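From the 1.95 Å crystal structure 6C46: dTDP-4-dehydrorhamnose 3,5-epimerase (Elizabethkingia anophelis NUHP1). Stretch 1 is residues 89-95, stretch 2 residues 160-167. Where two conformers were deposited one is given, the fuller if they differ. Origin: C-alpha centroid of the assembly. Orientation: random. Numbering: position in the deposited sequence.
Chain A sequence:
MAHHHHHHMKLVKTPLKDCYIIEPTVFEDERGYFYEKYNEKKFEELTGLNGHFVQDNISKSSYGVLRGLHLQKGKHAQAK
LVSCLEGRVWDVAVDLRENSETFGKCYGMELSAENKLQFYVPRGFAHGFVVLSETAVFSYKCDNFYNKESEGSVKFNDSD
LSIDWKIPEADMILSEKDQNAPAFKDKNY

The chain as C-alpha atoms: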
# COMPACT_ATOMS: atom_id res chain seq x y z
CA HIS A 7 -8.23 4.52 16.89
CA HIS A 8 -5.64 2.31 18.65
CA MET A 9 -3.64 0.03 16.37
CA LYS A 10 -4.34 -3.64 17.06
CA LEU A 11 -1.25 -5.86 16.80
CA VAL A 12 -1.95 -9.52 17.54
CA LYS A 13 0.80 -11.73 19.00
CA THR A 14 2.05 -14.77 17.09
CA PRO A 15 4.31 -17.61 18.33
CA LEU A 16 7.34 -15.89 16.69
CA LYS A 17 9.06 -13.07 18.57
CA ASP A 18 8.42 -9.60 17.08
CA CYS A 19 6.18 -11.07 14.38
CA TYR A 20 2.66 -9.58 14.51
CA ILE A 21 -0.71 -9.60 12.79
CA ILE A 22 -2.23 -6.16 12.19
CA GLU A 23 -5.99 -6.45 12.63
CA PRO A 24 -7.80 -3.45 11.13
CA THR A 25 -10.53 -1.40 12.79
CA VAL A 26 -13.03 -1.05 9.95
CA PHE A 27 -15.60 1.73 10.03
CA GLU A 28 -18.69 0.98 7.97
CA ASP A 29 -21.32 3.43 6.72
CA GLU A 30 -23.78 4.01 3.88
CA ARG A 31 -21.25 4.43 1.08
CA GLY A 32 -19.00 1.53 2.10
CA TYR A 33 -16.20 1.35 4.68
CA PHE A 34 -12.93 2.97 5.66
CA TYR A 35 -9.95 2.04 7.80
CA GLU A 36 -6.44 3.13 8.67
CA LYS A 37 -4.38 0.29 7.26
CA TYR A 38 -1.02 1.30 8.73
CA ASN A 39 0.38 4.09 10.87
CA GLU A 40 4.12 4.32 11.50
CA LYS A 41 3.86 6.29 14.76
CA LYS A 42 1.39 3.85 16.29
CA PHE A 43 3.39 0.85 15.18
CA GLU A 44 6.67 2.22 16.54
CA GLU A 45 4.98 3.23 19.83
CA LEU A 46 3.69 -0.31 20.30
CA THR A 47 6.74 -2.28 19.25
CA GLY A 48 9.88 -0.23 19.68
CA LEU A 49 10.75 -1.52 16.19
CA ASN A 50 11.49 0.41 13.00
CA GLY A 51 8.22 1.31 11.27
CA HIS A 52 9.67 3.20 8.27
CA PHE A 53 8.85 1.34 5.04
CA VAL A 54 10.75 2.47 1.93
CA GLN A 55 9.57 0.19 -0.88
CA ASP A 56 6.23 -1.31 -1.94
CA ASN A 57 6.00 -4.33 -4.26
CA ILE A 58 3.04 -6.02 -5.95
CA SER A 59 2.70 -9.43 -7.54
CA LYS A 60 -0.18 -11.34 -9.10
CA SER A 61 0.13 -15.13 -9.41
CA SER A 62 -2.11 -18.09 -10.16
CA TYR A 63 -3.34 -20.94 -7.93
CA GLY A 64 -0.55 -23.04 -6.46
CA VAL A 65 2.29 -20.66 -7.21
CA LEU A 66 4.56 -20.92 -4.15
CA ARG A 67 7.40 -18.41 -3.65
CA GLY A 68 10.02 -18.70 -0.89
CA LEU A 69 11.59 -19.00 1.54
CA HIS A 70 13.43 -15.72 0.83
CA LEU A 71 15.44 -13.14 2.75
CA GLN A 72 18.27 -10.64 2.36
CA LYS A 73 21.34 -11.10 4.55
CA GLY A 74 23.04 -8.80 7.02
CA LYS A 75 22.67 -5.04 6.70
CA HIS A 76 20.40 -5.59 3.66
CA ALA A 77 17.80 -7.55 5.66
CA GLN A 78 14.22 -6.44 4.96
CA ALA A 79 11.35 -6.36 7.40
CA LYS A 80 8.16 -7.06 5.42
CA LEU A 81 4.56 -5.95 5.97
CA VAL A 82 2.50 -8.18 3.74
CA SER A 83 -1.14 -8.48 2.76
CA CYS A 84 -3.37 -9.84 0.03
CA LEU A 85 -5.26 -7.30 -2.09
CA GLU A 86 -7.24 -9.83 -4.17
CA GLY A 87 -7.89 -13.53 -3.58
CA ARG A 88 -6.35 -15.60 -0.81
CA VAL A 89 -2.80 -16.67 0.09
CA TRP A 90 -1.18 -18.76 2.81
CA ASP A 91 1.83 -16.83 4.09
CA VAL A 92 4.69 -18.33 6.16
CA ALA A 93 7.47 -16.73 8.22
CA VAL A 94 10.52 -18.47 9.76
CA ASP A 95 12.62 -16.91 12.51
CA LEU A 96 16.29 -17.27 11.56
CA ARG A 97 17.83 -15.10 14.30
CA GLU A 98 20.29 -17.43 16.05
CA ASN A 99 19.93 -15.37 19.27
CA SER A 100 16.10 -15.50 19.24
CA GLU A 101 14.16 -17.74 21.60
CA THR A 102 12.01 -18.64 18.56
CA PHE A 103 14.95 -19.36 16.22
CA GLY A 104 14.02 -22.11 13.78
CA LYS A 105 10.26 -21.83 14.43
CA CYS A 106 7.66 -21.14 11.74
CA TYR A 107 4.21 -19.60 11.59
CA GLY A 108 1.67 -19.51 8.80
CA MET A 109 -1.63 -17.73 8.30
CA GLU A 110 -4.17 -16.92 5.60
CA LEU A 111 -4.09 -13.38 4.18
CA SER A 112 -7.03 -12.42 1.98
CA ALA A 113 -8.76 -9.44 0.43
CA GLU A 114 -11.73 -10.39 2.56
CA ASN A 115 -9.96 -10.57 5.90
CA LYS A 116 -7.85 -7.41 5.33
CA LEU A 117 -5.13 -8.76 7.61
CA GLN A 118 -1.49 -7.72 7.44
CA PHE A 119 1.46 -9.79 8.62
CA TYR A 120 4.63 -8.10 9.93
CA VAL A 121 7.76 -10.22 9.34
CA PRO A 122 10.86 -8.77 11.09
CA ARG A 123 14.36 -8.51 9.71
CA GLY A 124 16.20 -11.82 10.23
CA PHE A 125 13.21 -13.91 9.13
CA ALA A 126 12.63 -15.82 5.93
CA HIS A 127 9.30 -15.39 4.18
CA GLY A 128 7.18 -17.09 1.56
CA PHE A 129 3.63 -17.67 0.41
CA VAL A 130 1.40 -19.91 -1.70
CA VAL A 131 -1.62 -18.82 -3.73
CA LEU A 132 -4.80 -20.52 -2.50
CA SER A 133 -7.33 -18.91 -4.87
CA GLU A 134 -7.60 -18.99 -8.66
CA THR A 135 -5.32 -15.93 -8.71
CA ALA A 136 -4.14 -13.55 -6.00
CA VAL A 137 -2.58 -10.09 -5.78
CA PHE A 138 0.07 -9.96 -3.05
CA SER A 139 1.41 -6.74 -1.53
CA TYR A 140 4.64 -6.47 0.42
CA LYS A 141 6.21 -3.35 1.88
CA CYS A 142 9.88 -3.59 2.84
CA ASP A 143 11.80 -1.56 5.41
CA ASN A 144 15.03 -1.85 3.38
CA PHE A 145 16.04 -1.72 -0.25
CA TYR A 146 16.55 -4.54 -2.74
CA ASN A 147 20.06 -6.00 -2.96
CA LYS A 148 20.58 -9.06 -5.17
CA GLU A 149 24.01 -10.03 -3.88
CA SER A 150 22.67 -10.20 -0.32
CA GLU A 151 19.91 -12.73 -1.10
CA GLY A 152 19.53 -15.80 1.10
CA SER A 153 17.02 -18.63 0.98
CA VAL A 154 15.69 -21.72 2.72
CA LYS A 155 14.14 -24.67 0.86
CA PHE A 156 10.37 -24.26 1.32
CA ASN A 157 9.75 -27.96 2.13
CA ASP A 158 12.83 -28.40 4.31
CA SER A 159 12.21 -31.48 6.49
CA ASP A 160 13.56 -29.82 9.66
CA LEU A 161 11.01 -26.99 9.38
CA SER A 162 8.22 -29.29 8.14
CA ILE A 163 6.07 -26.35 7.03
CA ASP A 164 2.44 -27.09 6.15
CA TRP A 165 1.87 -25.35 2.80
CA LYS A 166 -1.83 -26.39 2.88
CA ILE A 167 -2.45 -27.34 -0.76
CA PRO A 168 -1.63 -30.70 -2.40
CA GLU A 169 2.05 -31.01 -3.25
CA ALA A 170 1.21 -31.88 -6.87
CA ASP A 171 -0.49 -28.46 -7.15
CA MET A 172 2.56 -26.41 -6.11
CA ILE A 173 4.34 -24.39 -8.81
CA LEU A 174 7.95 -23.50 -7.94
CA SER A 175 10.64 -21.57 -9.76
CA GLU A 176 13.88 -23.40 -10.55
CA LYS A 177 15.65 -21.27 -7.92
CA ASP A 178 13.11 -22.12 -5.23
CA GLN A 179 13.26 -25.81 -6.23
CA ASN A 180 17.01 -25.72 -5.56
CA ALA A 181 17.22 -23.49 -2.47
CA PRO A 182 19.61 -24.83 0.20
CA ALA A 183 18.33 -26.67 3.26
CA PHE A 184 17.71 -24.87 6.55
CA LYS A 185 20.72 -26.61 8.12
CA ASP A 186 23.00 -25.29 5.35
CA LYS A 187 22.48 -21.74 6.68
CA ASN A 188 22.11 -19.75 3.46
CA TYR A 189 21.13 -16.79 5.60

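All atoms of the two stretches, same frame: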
# COMPACT_ATOMS: atom_id res chain seq x y z
N VAL A 89 -4.10 -16.00 0.04
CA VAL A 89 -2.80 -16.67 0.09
C VAL A 89 -2.58 -17.24 1.49
O VAL A 89 -3.19 -16.81 2.47
CB VAL A 89 -1.61 -15.77 -0.28
CG1 VAL A 89 -1.79 -15.14 -1.68
CG2 VAL A 89 -1.40 -14.69 0.82
N TRP A 90 -1.71 -18.24 1.55
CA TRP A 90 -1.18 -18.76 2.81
C TRP A 90 0.26 -18.29 2.91
O TRP A 90 1.07 -18.60 2.04
CB TRP A 90 -1.27 -20.28 2.89
CG TRP A 90 -0.86 -20.85 4.23
CD1 TRP A 90 0.35 -21.38 4.57
CD2 TRP A 90 -1.67 -20.91 5.40
NE1 TRP A 90 0.34 -21.78 5.89
CE2 TRP A 90 -0.89 -21.51 6.42
CE3 TRP A 90 -2.99 -20.53 5.69
CZ2 TRP A 90 -1.39 -21.73 7.71
CZ3 TRP A 90 -3.48 -20.76 6.98
CH2 TRP A 90 -2.67 -21.35 7.97
N ASP A 91 0.56 -17.53 3.95
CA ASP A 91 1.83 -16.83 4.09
C ASP A 91 2.58 -17.41 5.28
O ASP A 91 1.98 -17.62 6.33
CB ASP A 91 1.58 -15.35 4.32
CG ASP A 91 2.84 -14.54 4.18
OD1 ASP A 91 3.08 -13.99 3.08
OD2 ASP A 91 3.60 -14.50 5.16
N VAL A 92 3.89 -17.65 5.12
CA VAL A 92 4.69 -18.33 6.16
C VAL A 92 5.94 -17.51 6.47
O VAL A 92 6.60 -17.01 5.56
CB VAL A 92 5.10 -19.75 5.71
CG1 VAL A 92 6.04 -20.37 6.73
CG2 VAL A 92 3.86 -20.64 5.53
N ALA A 93 6.25 -17.37 7.75
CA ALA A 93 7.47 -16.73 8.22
C ALA A 93 8.26 -17.72 9.07
O ALA A 93 7.68 -18.56 9.77
CB ALA A 93 7.16 -15.47 9.04
N VAL A 94 9.60 -17.62 9.00
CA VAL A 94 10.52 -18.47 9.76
C VAL A 94 11.54 -17.58 10.45
O VAL A 94 12.22 -16.78 9.79
CB VAL A 94 11.26 -19.48 8.87
CG1 VAL A 94 12.16 -20.39 9.76
CG2 VAL A 94 10.26 -20.28 8.05
N ASP A 95 11.66 -17.70 11.75
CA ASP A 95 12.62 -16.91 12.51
C ASP A 95 13.99 -17.54 12.33
O ASP A 95 14.20 -18.70 12.68
CB ASP A 95 12.18 -16.85 13.99
CG ASP A 95 13.03 -15.94 14.84
OD1 ASP A 95 14.11 -15.48 14.39
OD2 ASP A 95 12.59 -15.65 15.99
N ASP A 160 13.42 -30.28 8.28
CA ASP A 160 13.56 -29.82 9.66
C ASP A 160 12.45 -28.83 10.02
O ASP A 160 11.90 -28.89 11.13
CB ASP A 160 14.93 -29.18 9.88
CG ASP A 160 16.07 -30.20 9.87
OD1 ASP A 160 15.83 -31.38 10.17
OD2 ASP A 160 17.22 -29.81 9.59
N LEU A 161 12.08 -27.94 9.09
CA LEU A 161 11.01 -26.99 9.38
C LEU A 161 9.64 -27.64 9.27
O LEU A 161 8.72 -27.26 10.01
CB LEU A 161 11.09 -25.81 8.42
CG LEU A 161 12.42 -25.05 8.45
CD1 LEU A 161 12.35 -23.87 7.50
CD2 LEU A 161 12.72 -24.62 9.88
N SER A 162 9.48 -28.58 8.35
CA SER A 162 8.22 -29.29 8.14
C SER A 162 7.03 -28.33 8.05
O SER A 162 6.02 -28.50 8.72
CB SER A 162 8.01 -30.33 9.24
OG SER A 162 6.92 -31.18 8.95
N ILE A 163 7.15 -27.32 7.18
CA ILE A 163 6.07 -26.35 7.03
C ILE A 163 4.88 -26.99 6.32
O ILE A 163 5.04 -27.70 5.32
CB ILE A 163 6.58 -25.12 6.26
CG1 ILE A 163 7.64 -24.41 7.09
CG2 ILE A 163 5.40 -24.18 5.91
CD1 ILE A 163 8.48 -23.46 6.25
N ASP A 164 3.68 -26.70 6.81
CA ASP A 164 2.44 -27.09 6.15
C ASP A 164 2.06 -26.01 5.13
O ASP A 164 1.62 -24.92 5.52
CB ASP A 164 1.33 -27.28 7.18
CG ASP A 164 0.02 -27.74 6.58
OD1 ASP A 164 -0.06 -27.93 5.34
OD2 ASP A 164 -0.95 -27.95 7.35
N TRP A 165 2.21 -26.31 3.84
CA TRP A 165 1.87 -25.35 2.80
C TRP A 165 0.43 -25.52 2.30
O TRP A 165 0.08 -24.95 1.27
CB TRP A 165 2.87 -25.44 1.65
CG TRP A 165 4.21 -24.87 2.03
CD1 TRP A 165 5.32 -25.56 2.44
CD2 TRP A 165 4.58 -23.48 2.07
NE1 TRP A 165 6.35 -24.69 2.71
CE2 TRP A 165 5.92 -23.41 2.49
CE3 TRP A 165 3.91 -22.28 1.76
CZ2 TRP A 165 6.60 -22.19 2.62
CZ3 TRP A 165 4.58 -21.08 1.90
CH2 TRP A 165 5.91 -21.04 2.33
N LYS A 166 -0.37 -26.33 3.00
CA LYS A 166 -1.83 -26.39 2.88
C LYS A 166 -2.38 -27.08 1.64
O LYS A 166 -3.32 -27.88 1.75
CB LYS A 166 -2.44 -24.98 2.97
CG LYS A 166 -2.03 -24.20 4.21
CD LYS A 166 -2.26 -24.99 5.48
CE LYS A 166 -3.50 -24.57 6.21
NZ LYS A 166 -3.48 -25.13 7.60
N ILE A 167 -1.85 -26.80 0.46
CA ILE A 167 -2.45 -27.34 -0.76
C ILE A 167 -1.74 -28.64 -1.12
O ILE A 167 -0.66 -28.92 -0.57
CB ILE A 167 -2.40 -26.32 -1.90
CG1 ILE A 167 -0.96 -26.13 -2.38
CG2 ILE A 167 -3.06 -24.98 -1.43
CD1 ILE A 167 -0.81 -25.28 -3.64
O HOH W 1 1.77 -23.40 7.74

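Strand 89-95 and the irregular segment 160-167 run in nearly opposite directions (175° apart) and meet mainly through side chains, burying 374 Å² in all. Strand alternation sets the pattern: W90, V92 and V94 point toward the segment, while D91 and A93 point away. At one end the W90 indole, chi1 t, offers a flat face to K166. The lysine chain lies across it, with CG 3.5 Å from the centroid of the W90 five-membered ring and NZ 4.3 Å from that of the six-membered ring, an off-centre cation-pi contact. K166 suits this exposed place: its methylenes cover the ring and its charged end reaches the six-membered part. D164 OD1 accepts a hydrogen bond from the backbone K166 N (2.9 Å). Water 1 bridges W90 NE1 (2.8 Å) and D164 O (2.7 Å), so the indole nitrogen is satisfied. In the middle, V92 fills the hollow between the W165 ring and I163: its CG2 sits over the W165 six-membered ring, 4.0 Å from the centroid, and 3.9 Å from I163 CG2. W165 starts away from the strand, yet its long ring swings back, bringing CH2 to 3.7 Å from V92 CB. Farther along, V94 fits between L161 and I163: both its methyls, CG1 and CG2, lie 4.2 Å from L161 CD1, and CG2 is also 4.1 Å from I163 CD1, closing the apolar row.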